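Local coordinates for uncharacterized protein orp (Desulfovibrio gigas, PDB 2WFB) that carries a mixed molybdenum-copper sulphide cluster in its holo form and probably takes part in metal-cluster biosynthesis, at residues F24-A28 / Q49-A55. Residues are numbered along the deposited sequence; the frame is centred on the assembly and turned at random.
Sequences FGRAA and QTLSHGA. With ACT (acetate ion), chain E; PO4 (phosphate ion), chain C; PO4 (phosphate ion), chain B.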
ATOM      1  N   PHE A  24       5.923   3.366  -3.802  1.00 14.40           N
ATOM      2  CA  PHE A  24       4.531   3.633  -3.478  1.00 13.78           C
ATOM      3  C   PHE A  24       3.781   4.414  -4.562  1.00 14.09           C
ATOM      4  O   PHE A  24       2.912   3.863  -5.224  1.00 14.70           O
ATOM      5  CB  PHE A  24       4.363   4.309  -2.117  1.00 12.34           C
ATOM      6  CG  PHE A  24       2.961   4.806  -1.893  1.00 13.70           C
ATOM      7  CD1 PHE A  24       1.894   3.898  -1.803  1.00 11.30           C
ATOM      8  CD2 PHE A  24       2.688   6.169  -1.855  1.00 12.81           C
ATOM      9  CE1 PHE A  24       0.597   4.353  -1.634  1.00 13.09           C
ATOM     10  CE2 PHE A  24       1.388   6.616  -1.695  1.00 14.54           C
ATOM     11  CZ  PHE A  24       0.335   5.679  -1.574  1.00 13.83           C
ATOM     12  N   GLY A  25       4.110   5.694  -4.743  1.00 14.46           N
ATOM     13  CA  GLY A  25       3.372   6.549  -5.677  1.00 14.00           C
ATOM     14  C   GLY A  25       3.383   6.048  -7.103  1.00 14.68           C
ATOM     15  O   GLY A  25       2.396   6.214  -7.836  1.00 14.33           O
ATOM     16  N   ARG A  26       4.486   5.400  -7.475  1.00 14.86           N
ATOM     17  CA  ARG A  26       4.705   4.905  -8.823  1.00 14.91           C
ATOM     18  C   ARG A  26       4.714   3.368  -8.891  1.00 14.83           C
ATOM     19  O   ARG A  26       5.241   2.783  -9.858  1.00 15.45           O
ATOM     20  CB  ARG A  26       5.984   5.540  -9.425  1.00 15.42           C
ATOM     21  CG  ARG A  26       5.840   7.086  -9.512  1.00 17.06           C
ATOM     22  CD  ARG A  26       7.073   7.860  -9.977  1.00 19.15           C
ATOM     23  NE  ARG A  26       6.752   9.284  -9.893  1.00 20.15           N
ATOM     24  CZ  ARG A  26       6.144   9.995 -10.845  1.00 23.23           C
ATOM     25  NH1 ARG A  26       5.798   9.446 -11.998  1.00 23.16           N
ATOM     26  NH2 ARG A  26       5.879  11.281 -10.639  1.00 24.87           N
ATOM     27  N   ALA A  27       4.121   2.715  -7.887  1.00 13.16           N
ATOM     28  CA  ALA A  27       3.837   1.279  -7.974  1.00 12.66           C
ATOM     29  C   ALA A  27       2.971   0.977  -9.186  1.00 12.40           C
ATOM     30  O   ALA A  27       2.146   1.797  -9.598  1.00 12.46           O
ATOM     31  CB  ALA A  27       3.125   0.797  -6.698  1.00 13.17           C
ATOM     32  N   ALA A  28       3.122  -0.211  -9.762  1.00 13.14           N
ATOM     33  CA  ALA A  28       2.213  -0.643 -10.860  1.00 13.78           C
ATOM     34  C   ALA A  28       0.734  -0.650 -10.391  1.00 13.80           C
ATOM     35  O   ALA A  28      -0.186  -0.313 -11.147  1.00 13.06           O
ATOM     36  CB  ALA A  28       2.632  -2.043 -11.426  1.00 13.24           C
ATOM     37  N   GLN A  49       1.596   6.762 -12.380  1.00 20.98           N
ATOM     38  CA  GLN A  49       2.879   6.630 -13.068  1.00 21.14           C
ATOM     39  C   GLN A  49       3.121   7.635 -14.209  1.00 21.68           C
ATOM     40  O   GLN A  49       4.273   7.964 -14.508  1.00 22.36           O
ATOM     41  CB  GLN A  49       3.036   5.198 -13.599  1.00 21.98           C
ATOM     42  CG  GLN A  49       3.308   4.135 -12.510  1.00 21.86           C
ATOM     43  CD  GLN A  49       3.365   2.705 -13.060  1.00 22.90           C
ATOM     44  OE1 GLN A  49       2.556   2.326 -13.906  1.00 23.91           O
ATOM     45  NE2 GLN A  49       4.318   1.907 -12.573  1.00 21.61           N
ATOM     46  N   THR A  50       2.053   8.131 -14.845  1.00 21.01           N
ATOM     47  CA  THR A  50       2.182   9.094 -15.948  1.00 21.03           C
ATOM     48  C   THR A  50       2.461  10.542 -15.484  1.00 21.38           C
ATOM     49  O   THR A  50       2.810  11.402 -16.306  1.00 21.63           O
ATOM     50  CB  THR A  50       0.921   9.116 -16.829  1.00 20.29           C
ATOM     51  OG1 THR A  50      -0.131   9.749 -16.101  1.00 20.90           O
ATOM     52  CG2 THR A  50       0.471   7.700 -17.207  1.00 21.57           C
ATOM     53  N   LEU A  51       2.330  10.802 -14.181  1.00 21.26           N
ATOM     54  CA  LEU A  51       2.410  12.154 -13.642  1.00 21.42           C
ATOM     55  C   LEU A  51       3.860  12.617 -13.438  1.00 22.70           C
ATOM     56  O   LEU A  51       4.734  11.816 -13.098  1.00 22.20           O
ATOM     57  CB  LEU A  51       1.625  12.245 -12.336  1.00 21.54           C
ATOM     58  CG  LEU A  51       0.134  11.861 -12.348  1.00 20.92           C
ATOM     59  CD1 LEU A  51      -0.458  11.952 -10.949  1.00 17.33           C
ATOM     60  CD2 LEU A  51      -0.671  12.721 -13.339  1.00 20.31           C
ATOM     61  N   SER A  52       4.111  13.914 -13.643  1.00 22.59           N
ATOM     62  CA  SER A  52       5.456  14.443 -13.463  1.00 23.16           C
ATOM     63  C   SER A  52       5.772  14.660 -12.008  1.00 22.78           C
ATOM     64  O   SER A  52       6.931  14.640 -11.629  1.00 23.44           O
ATOM     65  CB  SER A  52       5.645  15.760 -14.208  1.00 23.20           C
ATOM     66  OG  SER A  52       5.146  15.663 -15.525  1.00 26.27           O
ATOM     67  N   HIS A  53       4.743  14.881 -11.204  1.00 22.40           N
ATOM     68  CA  HIS A  53       4.888  15.031  -9.767  1.00 22.54           C
ATOM     69  C   HIS A  53       3.549  14.680  -9.116  1.00 21.63           C
ATOM     70  O   HIS A  53       2.548  14.534  -9.796  1.00 21.29           O
ATOM     71  CB  HIS A  53       5.244  16.481  -9.448  1.00 23.38           C
ATOM     72  CG  HIS A  53       4.197  17.452  -9.897  1.00 27.07           C
ATOM     73  ND1 HIS A  53       3.466  18.221  -9.013  1.00 31.63           N
ATOM     74  CD2 HIS A  53       3.721  17.742 -11.132  1.00 28.39           C
ATOM     75  CE1 HIS A  53       2.604  18.960  -9.689  1.00 30.88           C
ATOM     76  NE2 HIS A  53       2.729  18.678 -10.974  1.00 30.22           N
ATOM     77  N   GLY A  54       3.518  14.569  -7.797  1.00 20.92           N
ATOM     78  CA  GLY A  54       2.265  14.287  -7.111  1.00 20.18           C
ATOM     79  C   GLY A  54       1.705  12.889  -7.357  1.00 18.79           C
ATOM     80  O   GLY A  54       0.514  12.656  -7.187  1.00 18.63           O
ATOM     81  N   ALA A  55       2.564  11.953  -7.735  1.00 18.31           N
ATOM     82  CA  ALA A  55       2.156  10.560  -7.888  1.00 17.27           C
ATOM     83  C   ALA A  55       1.706   9.931  -6.554  1.00 17.36           C
ATOM     84  O   ALA A  55       0.729   9.208  -6.517  1.00 17.68           O
ATOM     85  CB  ALA A  55       3.248   9.751  -8.530  1.00 17.38           C
TER
HETATM   86  C   ACT E1124       7.104   5.906 -13.077  1.00 26.28           C
HETATM   87  O   ACT E1124       6.265   6.762 -13.372  1.00 27.01           O
HETATM   88  OXT ACT E1124       6.981   4.703 -13.419  1.00 27.02           O
HETATM   89  CH3 ACT E1124       8.216   6.361 -12.257  1.00 26.02           C
HETATM   90  P   PO4 C1122       6.116  11.700  -6.546  1.00 28.81           P
HETATM   91  O1  PO4 C1122       5.035  11.495  -5.514  1.00 30.18           O
HETATM   92  O2  PO4 C1122       7.051  12.745  -6.010  1.00 30.70           O
HETATM   93  O3  PO4 C1122       6.789  10.368  -6.836  1.00 31.76           O
HETATM   94  O4  PO4 C1122       5.523  12.165  -7.847  1.00 29.50           O
HETATM   95  P   PO4 B1121       6.422   8.572  -3.416  1.00 20.16           P
HETATM   96  O1  PO4 B1121       6.420   7.099  -3.441  1.00 20.13           O
HETATM   97  O2  PO4 B1121       6.511   9.007  -1.992  1.00 22.11           O
HETATM   98  O3  PO4 B1121       7.577   9.091  -4.197  1.00 20.78           O
HETATM   99  O4  PO4 B1121       5.135   9.075  -4.025  1.00 21.45           O
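R26 reaches across to the 49-55 loop and grips the carbonyl oxygen of L51 with both terminal nitrogens, NH1 and NH2, each at 2.8 Å. That oxygen lies in the guanidinium plane; NH1 approaches in the carbonyl plane, whereas NH2 stands above it. The chain runs extended from CG to NE, which carries the guanidinium past A55, whose CB sits over one face, 3.7 Å from R26 NH2. NE bonds to O3 and NH2 to O4 of one phosphate, which sits off the plane on the side of A55. The same phosphate O4 takes the backbone N-H of A55 at 3.0 Å, beside the N-cap G54 at the start of helix 55-66. Nearer the backbone, Q49 NE2 donates to R26 O at 3.0 Å, coming from above the carbonyl plane.

R26 is itself part of a type I turn from F24 to A27, closed by A27 N donating to F24 O; N45 ND2 bonds to G25 O and A27 O. G25 N points almost straight at a second phosphate, 3.0 Å from its O1 at 170°. Both phosphates probably came from the crystallisation liquor, yet they mark two neighbouring anion positions, one held by R26 and the helix start, the other by G25 N, which could plausibly suit an anionic metal-sulphide cluster.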